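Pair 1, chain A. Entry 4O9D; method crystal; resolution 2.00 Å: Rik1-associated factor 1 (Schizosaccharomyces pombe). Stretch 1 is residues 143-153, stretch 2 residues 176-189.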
# COMPACT_ATOMS: atom_id res chain seq x y z
N LEU A 143 1.18 -14.27 10.13
CA LEU A 143 2.63 -14.05 10.10
C LEU A 143 2.88 -12.71 9.44
O LEU A 143 2.30 -12.40 8.38
CB LEU A 143 3.33 -15.16 9.32
CG LEU A 143 4.86 -15.27 9.40
CD1 LEU A 143 5.37 -15.53 10.86
CD2 LEU A 143 5.35 -16.37 8.44
N LEU A 144 3.72 -11.89 10.06
CA LEU A 144 3.96 -10.54 9.55
C LEU A 144 5.30 -10.42 8.79
O LEU A 144 6.36 -10.71 9.36
CB LEU A 144 3.89 -9.55 10.70
CG LEU A 144 4.08 -8.07 10.35
CD1 LEU A 144 2.91 -7.57 9.59
CD2 LEU A 144 4.30 -7.24 11.63
N ALA A 145 5.26 -10.02 7.52
CA ALA A 145 6.50 -9.82 6.78
C ALA A 145 6.85 -8.35 6.76
O ALA A 145 5.97 -7.48 6.64
CB ALA A 145 6.41 -10.41 5.36
N VAL A 146 8.13 -8.07 6.91
CA VAL A 146 8.60 -6.72 7.05
C VAL A 146 9.67 -6.44 6.00
O VAL A 146 10.61 -7.22 5.88
CB VAL A 146 9.21 -6.55 8.43
CG1 VAL A 146 9.58 -5.11 8.66
CG2 VAL A 146 8.19 -7.03 9.48
N ALA A 147 9.53 -5.35 5.24
CA ALA A 147 10.57 -4.97 4.29
C ALA A 147 11.29 -3.72 4.80
O ALA A 147 10.69 -2.68 5.02
CB ALA A 147 10.00 -4.76 2.87
N CYS A 148 12.61 -3.84 4.96
CA CYS A 148 13.39 -2.79 5.59
C CYS A 148 14.38 -2.14 4.62
O CYS A 148 14.92 -2.81 3.73
CB CYS A 148 14.14 -3.36 6.81
SG CYS A 148 15.20 -2.15 7.64
N LYS A 149 14.61 -0.85 4.81
CA LYS A 149 15.52 -0.08 3.99
C LYS A 149 16.95 -0.64 4.05
O LYS A 149 17.72 -0.45 3.11
CB LYS A 149 15.49 1.39 4.44
CG LYS A 149 16.14 2.38 3.47
CD LYS A 149 15.84 3.83 3.85
CE LYS A 149 16.58 4.80 2.95
NZ LYS A 149 16.12 6.22 3.13
N ASN A 150 17.29 -1.33 5.14
CA ASN A 150 18.65 -1.87 5.27
C ASN A 150 18.91 -3.04 4.32
O ASN A 150 20.02 -3.55 4.27
CB ASN A 150 18.97 -2.29 6.72
CG ASN A 150 18.14 -3.46 7.20
OD1 ASN A 150 17.34 -3.99 6.45
ND2 ASN A 150 18.33 -3.87 8.46
N GLY A 151 17.89 -3.46 3.58
CA GLY A 151 18.05 -4.55 2.63
C GLY A 151 17.56 -5.91 3.13
O GLY A 151 17.46 -6.85 2.36
N TYR A 152 17.27 -6.01 4.42
CA TYR A 152 16.64 -7.22 4.97
C TYR A 152 15.11 -7.21 4.88
O TYR A 152 14.50 -6.16 5.05
CB TYR A 152 16.99 -7.35 6.47
CG TYR A 152 18.41 -7.78 6.72
CD1 TYR A 152 19.48 -6.97 6.35
CD2 TYR A 152 18.70 -9.01 7.34
CE1 TYR A 152 20.81 -7.36 6.58
CE2 TYR A 152 20.02 -9.41 7.56
CZ TYR A 152 21.07 -8.58 7.18
OH TYR A 152 22.38 -8.97 7.39
N GLY A 153 14.52 -8.38 4.67
CA GLY A 153 13.15 -8.65 5.10
C GLY A 153 13.15 -9.38 6.46
O GLY A 153 14.13 -10.03 6.84
N ALA A 176 21.92 -8.98 -3.21
CA ALA A 176 21.25 -7.69 -3.04
C ALA A 176 21.97 -6.86 -1.99
O ALA A 176 22.26 -5.68 -2.19
CB ALA A 176 19.80 -7.92 -2.63
N LEU A 177 22.29 -7.47 -0.85
CA LEU A 177 22.94 -6.71 0.21
C LEU A 177 24.30 -6.18 -0.22
O LEU A 177 24.66 -5.06 0.11
CB LEU A 177 23.05 -7.54 1.48
CG LEU A 177 21.73 -7.77 2.22
CD1 LEU A 177 21.89 -8.90 3.21
CD2 LEU A 177 21.29 -6.53 2.93
N GLU A 178 25.07 -6.99 -0.96
CA GLU A 178 26.37 -6.53 -1.48
C GLU A 178 26.21 -5.27 -2.30
O GLU A 178 27.06 -4.38 -2.28
CB GLU A 178 27.01 -7.59 -2.38
CG GLU A 178 27.54 -8.83 -1.68
CD GLU A 178 28.03 -9.87 -2.69
OE1 GLU A 178 28.31 -9.45 -3.84
OE2 GLU A 178 28.10 -11.08 -2.36
N LYS A 179 25.12 -5.22 -3.06
CA LYS A 179 24.86 -4.09 -3.96
C LYS A 179 24.22 -2.90 -3.25
O LYS A 179 23.94 -1.89 -3.88
CB LYS A 179 23.99 -4.56 -5.13
CG LYS A 179 24.73 -5.52 -6.07
CD LYS A 179 23.79 -6.10 -7.11
CE LYS A 179 24.54 -6.81 -8.21
NZ LYS A 179 23.58 -7.44 -9.15
N GLY A 180 24.00 -3.01 -1.94
CA GLY A 180 23.43 -1.93 -1.16
C GLY A 180 21.96 -1.62 -1.45
O GLY A 180 21.52 -0.50 -1.21
N TYR A 181 21.21 -2.60 -1.95
CA TYR A 181 19.78 -2.43 -2.24
C TYR A 181 18.92 -2.30 -0.99
O TYR A 181 19.27 -2.78 0.09
CB TYR A 181 19.24 -3.60 -3.08
CG TYR A 181 19.76 -3.66 -4.51
CD1 TYR A 181 20.47 -2.60 -5.07
CD2 TYR A 181 19.56 -4.79 -5.28
CE1 TYR A 181 20.93 -2.67 -6.39
CE2 TYR A 181 20.03 -4.87 -6.58
CZ TYR A 181 20.71 -3.80 -7.12
OH TYR A 181 21.19 -3.88 -8.42
N SER A 182 17.78 -1.64 -1.14
CA SER A 182 16.81 -1.54 -0.05
C SER A 182 15.67 -2.49 -0.35
O SER A 182 15.30 -2.64 -1.51
CB SER A 182 16.30 -0.11 0.09
OG SER A 182 17.32 0.73 0.61
N ALA A 183 15.15 -3.16 0.68
CA ALA A 183 13.95 -3.97 0.51
C ALA A 183 12.78 -3.03 0.72
O ALA A 183 12.59 -2.48 1.83
CB ALA A 183 13.91 -5.10 1.50
N SER A 184 11.98 -2.83 -0.33
CA SER A 184 10.91 -1.84 -0.26
C SER A 184 9.49 -2.35 -0.58
O SER A 184 8.54 -1.59 -0.41
CB SER A 184 11.24 -0.67 -1.21
OG SER A 184 12.43 -0.00 -0.79
N LEU A 185 9.36 -3.58 -1.06
CA LEU A 185 8.04 -4.17 -1.36
C LEU A 185 7.99 -5.57 -0.81
O LEU A 185 9.01 -6.26 -0.83
CB LEU A 185 7.81 -4.24 -2.87
CG LEU A 185 8.04 -2.88 -3.54
CD1 LEU A 185 8.20 -3.04 -5.06
CD2 LEU A 185 6.92 -1.97 -3.18
N ILE A 186 6.83 -6.03 -0.38
CA ILE A 186 6.76 -7.39 0.17
C ILE A 186 5.34 -7.94 0.13
O ILE A 186 4.38 -7.21 0.40
CB ILE A 186 7.37 -7.41 1.62
CG1 ILE A 186 7.97 -8.78 1.98
CG2 ILE A 186 6.32 -6.96 2.69
CD1 ILE A 186 8.98 -8.71 3.15
N GLU A 187 5.20 -9.20 -0.27
CA GLU A 187 3.89 -9.87 -0.32
C GLU A 187 4.04 -11.37 -0.04
O GLU A 187 5.02 -12.00 -0.44
CB GLU A 187 3.22 -9.71 -1.71
CG GLU A 187 3.07 -8.29 -2.24
CD GLU A 187 1.87 -7.52 -1.66
OE1 GLU A 187 1.95 -6.25 -1.63
OE2 GLU A 187 0.87 -8.17 -1.26
N PHE A 188 3.06 -11.96 0.63
CA PHE A 188 2.98 -13.41 0.69
C PHE A 188 2.31 -14.00 -0.54
O PHE A 188 1.49 -13.35 -1.18
CB PHE A 188 2.18 -13.82 1.92
CG PHE A 188 2.94 -13.70 3.22
CD1 PHE A 188 3.84 -14.68 3.61
CD2 PHE A 188 2.75 -12.60 4.05
CE1 PHE A 188 4.55 -14.57 4.84
CE2 PHE A 188 3.45 -12.49 5.26
CZ PHE A 188 4.35 -13.49 5.65
N SER A 189 2.61 -15.27 -0.83
CA SER A 189 1.98 -15.94 -1.97
C SER A 189 1.80 -17.43 -1.68
O SER A 189 2.75 -18.09 -1.23
CB SER A 189 2.85 -15.72 -3.21
OG SER A 189 2.32 -16.38 -4.35
O HOH W 1 21.49 -3.34 1.84

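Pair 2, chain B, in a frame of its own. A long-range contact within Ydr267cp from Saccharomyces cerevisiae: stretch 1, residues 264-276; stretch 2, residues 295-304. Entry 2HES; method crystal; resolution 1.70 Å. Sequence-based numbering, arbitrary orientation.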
# COMPACT_ATOMS: atom_id res chain seq x y z
N ILE B 264 9.57 -9.21 -5.65
CA ILE B 264 9.37 -8.10 -4.71
C ILE B 264 10.07 -6.86 -5.30
O ILE B 264 11.18 -6.98 -5.83
CB ILE B 264 9.97 -8.42 -3.29
CG1 ILE B 264 9.18 -9.55 -2.62
CG2 ILE B 264 9.99 -7.17 -2.37
CD1 ILE B 264 9.80 -10.01 -1.31
N ALA B 265 9.43 -5.72 -5.19
CA ALA B 265 10.07 -4.41 -5.44
C ALA B 265 10.15 -3.58 -4.18
O ALA B 265 9.22 -3.60 -3.34
CB ALA B 265 9.26 -3.67 -6.53
N SER B 266 11.26 -2.85 -3.99
CA SER B 266 11.36 -1.91 -2.88
C SER B 266 11.84 -0.53 -3.36
O SER B 266 12.54 -0.43 -4.37
CB SER B 266 12.30 -2.43 -1.79
OG SER B 266 13.65 -2.56 -2.27
N VAL B 267 11.41 0.49 -2.65
CA VAL B 267 11.91 1.85 -2.87
C VAL B 267 12.24 2.57 -1.60
O VAL B 267 11.57 2.41 -0.57
CB VAL B 267 10.93 2.72 -3.76
CG1 VAL B 267 10.75 2.10 -5.11
CG2 VAL B 267 9.58 2.98 -3.03
N GLY B 268 13.23 3.47 -1.68
CA GLY B 268 13.68 4.12 -0.48
C GLY B 268 13.89 5.62 -0.55
O GLY B 268 13.81 6.24 -1.63
N ALA B 269 14.16 6.18 0.62
CA ALA B 269 14.56 7.59 0.77
C ALA B 269 15.78 7.89 -0.07
O ALA B 269 16.01 9.06 -0.47
CB ALA B 269 14.84 7.91 2.24
N ASP B 270 16.56 6.85 -0.34
CA ASP B 270 17.83 6.98 -1.08
C ASP B 270 17.70 7.08 -2.60
O ASP B 270 18.70 7.26 -3.31
CB ASP B 270 18.80 5.85 -0.69
CG ASP B 270 18.32 4.45 -1.14
OD1 ASP B 270 17.13 4.28 -1.51
OD2 ASP B 270 19.16 3.51 -1.09
N GLY B 271 16.48 6.95 -3.10
CA GLY B 271 16.24 7.07 -4.52
C GLY B 271 16.48 5.83 -5.33
O GLY B 271 16.51 5.88 -6.55
N VAL B 272 16.62 4.68 -4.65
CA VAL B 272 16.84 3.41 -5.32
C VAL B 272 15.54 2.59 -5.48
O VAL B 272 14.74 2.53 -4.58
CB VAL B 272 17.87 2.52 -4.57
CG1 VAL B 272 18.07 1.24 -5.31
CG2 VAL B 272 19.19 3.28 -4.47
N LEU B 273 15.38 1.99 -6.65
CA LEU B 273 14.36 1.00 -6.94
C LEU B 273 15.05 -0.34 -7.17
O LEU B 273 15.88 -0.49 -8.11
CB LEU B 273 13.59 1.40 -8.22
CG LEU B 273 12.67 0.37 -8.89
CD1 LEU B 273 11.53 -0.04 -7.97
CD2 LEU B 273 12.10 0.89 -10.21
N ALA B 274 14.71 -1.33 -6.35
CA ALA B 274 15.28 -2.67 -6.50
C ALA B 274 14.18 -3.70 -6.70
O ALA B 274 13.06 -3.52 -6.19
CB ALA B 274 16.08 -3.04 -5.27
N VAL B 275 14.53 -4.76 -7.43
CA VAL B 275 13.67 -5.93 -7.63
C VAL B 275 14.44 -7.15 -7.17
O VAL B 275 15.64 -7.28 -7.46
CB VAL B 275 13.26 -6.09 -9.13
CG1 VAL B 275 12.35 -7.31 -9.35
CG2 VAL B 275 12.58 -4.80 -9.60
N TYR B 276 13.74 -8.07 -6.50
CA TYR B 276 14.31 -9.30 -5.93
C TYR B 276 13.57 -10.53 -6.42
O TYR B 276 12.35 -10.51 -6.59
CB TYR B 276 14.19 -9.26 -4.41
CG TYR B 276 14.56 -7.98 -3.75
CD1 TYR B 276 15.84 -7.78 -3.21
CD2 TYR B 276 13.62 -6.93 -3.63
CE1 TYR B 276 16.16 -6.59 -2.55
CE2 TYR B 276 13.94 -5.74 -2.96
CZ TYR B 276 15.21 -5.55 -2.47
OH TYR B 276 15.51 -4.39 -1.80
N VAL B 295 17.33 13.51 -7.47
CA VAL B 295 17.78 13.68 -6.10
C VAL B 295 16.68 13.40 -5.04
O VAL B 295 16.93 13.53 -3.82
CB VAL B 295 18.37 15.11 -5.91
CG1 VAL B 295 17.29 16.16 -6.04
CG2 VAL B 295 19.07 15.23 -4.57
N TYR B 296 15.49 13.01 -5.50
CA TYR B 296 14.30 12.93 -4.65
C TYR B 296 14.00 11.57 -4.00
O TYR B 296 14.21 10.50 -4.59
CB TYR B 296 13.07 13.42 -5.44
CG TYR B 296 13.14 14.90 -5.77
CD1 TYR B 296 12.68 15.86 -4.86
CD2 TYR B 296 13.68 15.34 -6.97
CE1 TYR B 296 12.75 17.23 -5.14
CE2 TYR B 296 13.76 16.71 -7.27
CZ TYR B 296 13.30 17.64 -6.35
OH TYR B 296 13.36 18.99 -6.62
N GLU B 297 13.46 11.64 -2.79
CA GLU B 297 13.03 10.44 -2.05
C GLU B 297 11.89 9.79 -2.83
O GLU B 297 11.11 10.51 -3.48
CB GLU B 297 12.59 10.82 -0.63
CG GLU B 297 13.78 11.21 0.29
CD GLU B 297 13.42 11.43 1.76
OE1 GLU B 297 12.26 11.25 2.16
OE2 GLU B 297 14.32 11.81 2.54
N ILE B 298 11.82 8.46 -2.83
CA ILE B 298 10.75 7.76 -3.53
C ILE B 298 9.84 7.15 -2.46
O ILE B 298 10.33 6.47 -1.54
CB ILE B 298 11.27 6.64 -4.47
CG1 ILE B 298 12.38 7.13 -5.42
CG2 ILE B 298 10.11 6.00 -5.23
CD1 ILE B 298 12.95 6.04 -6.29
N ASN B 299 8.52 7.35 -2.60
CA ASN B 299 7.61 7.03 -1.48
C ASN B 299 6.76 5.81 -1.72
O ASN B 299 6.22 5.21 -0.76
CB ASN B 299 6.65 8.21 -1.26
CG ASN B 299 7.38 9.46 -0.86
OD1 ASN B 299 8.11 9.48 0.14
ND2 ASN B 299 7.20 10.52 -1.64
N VAL B 300 6.58 5.48 -2.99
CA VAL B 300 5.58 4.46 -3.39
C VAL B 300 5.97 3.71 -4.64
O VAL B 300 6.58 4.29 -5.56
CB VAL B 300 4.10 5.04 -3.46
CG1 VAL B 300 3.96 6.18 -4.48
CG2 VAL B 300 3.12 3.96 -3.78
N VAL B 301 5.65 2.41 -4.67
CA VAL B 301 5.92 1.55 -5.81
C VAL B 301 4.79 0.55 -5.98
O VAL B 301 4.31 0.01 -5.00
CB VAL B 301 7.29 0.80 -5.67
CG1 VAL B 301 7.30 -0.13 -4.43
CG2 VAL B 301 7.63 0.05 -6.94
N LYS B 302 4.40 0.29 -7.24
CA LYS B 302 3.37 -0.71 -7.56
C LYS B 302 3.73 -1.48 -8.82
O LYS B 302 4.30 -0.92 -9.74
CB LYS B 302 2.01 -0.02 -7.77
CG LYS B 302 1.34 0.55 -6.52
CD LYS B 302 0.98 -0.56 -5.53
CE LYS B 302 -0.28 -0.25 -4.74
NZ LYS B 302 -0.31 1.02 -3.99
N TRP B 303 3.32 -2.74 -8.88
CA TRP B 303 3.45 -3.59 -10.06
C TRP B 303 2.15 -3.45 -10.82
O TRP B 303 1.08 -3.64 -10.22
CB TRP B 303 3.55 -5.04 -9.66
CG TRP B 303 4.82 -5.45 -9.01
CD1 TRP B 303 5.02 -5.69 -7.68
CD2 TRP B 303 6.06 -5.71 -9.67
NE1 TRP B 303 6.32 -6.08 -7.47
CE2 TRP B 303 6.98 -6.11 -8.67
CE3 TRP B 303 6.49 -5.67 -11.00
CZ2 TRP B 303 8.30 -6.44 -8.95
CZ3 TRP B 303 7.80 -6.00 -11.29
CH2 TRP B 303 8.69 -6.39 -10.27
N LEU B 304 2.25 -3.17 -12.12
CA LEU B 304 1.03 -2.86 -12.90
C LEU B 304 0.67 -3.98 -13.85
O LEU B 304 1.55 -4.69 -14.35
CB LEU B 304 1.20 -1.52 -13.65
CG LEU B 304 0.76 -0.19 -13.00
CD1 LEU B 304 0.96 -0.09 -11.46
CD2 LEU B 304 1.38 1.02 -13.69
O HOH W 2 17.36 10.45 -2.58

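Pair 1 and pair 2 share one framework: a strand running into a type I beta turn (A:Cys148 to A:Gly151, B:Gly268 to B:Gly271), packed against a second strand that runs roughly antiparallel to it, at 143° in pair 1 and 163° in pair 2. Fourteen central residues superpose with an RMSD of 0.7 Å.

A single backbone hydrogen bond ties the strands at the turn. A:Ala183 N donates to A:Cys148 O (3.1 Å), and at the matched positions B:Ile298 N donates to B:Gly268 O (3.2 Å). A:Cys148 O also accepts from A:Gly151 N (3.0 Å), and B:Gly268 O from B:Gly271 N (3.1 Å). Glycine suits that last position in both, because its positive phi would jam a CB against the preceding carbonyl oxygen.

Beyond this link, side chains fill the space. A:Ala147 matches B:Val267, and A:Ala183 matches B:Ile298. Pair 1 sets two small residues together, A:Ala147 CB lying 4.2 Å from A:Ala183 CB; pair 2 uses two branched ones, with B:Val267 CB 3.7 Å from B:Ile298 CG2. B:Ile298 also extends to the turn, its CD1 3.6 Å from B:Gly271 O. In pair 1 A:Leu177 of the helix also reaches the turn glycine: its CD2 lies 3.8 Å from A:Gly151 C and 3.8 Å from A:Tyr152 CE1.

Next inward, A:Ile186 matches B:Val301. The longer isoleucine complements small neighbours, placing CB 3.9 Å from A:Ala147 CB and CD1 3.8 Å from A:Ala145 CB. The shorter valine meets a bulkier partner, B:Val301 CB lying 3.7 Å from B:Val267 CG1, while B:Val301 CG2 is 4.0 Å from B:Leu273 CD1.

At the far end, A:Ala145 and B:Ala265 are identical, and a methyl leaves room for a large aromatic: A:Phe188 CE2 is 3.6 Å from A:Ala145 CB, and B:Trp303 CZ2 is 3.8 Å from B:Ala265 CB. In pair 2 the indole also meets the next strand, B:Trp303 CH2 lying 3.9 Å from B:Val275 CG1, which lies at the ring edge.

The turn's flank is solved differently again. A:Ser182 OG donates to A:Lys149 O (2.8 Å), a short hydroxyl satisfying a backbone carbonyl. The matched B:Glu297 instead lays its aliphatic stem beside the turn, CG 3.2 Å from B:Ala269 O, and its OE1 is hydrogen-bonded elsewhere in the structure.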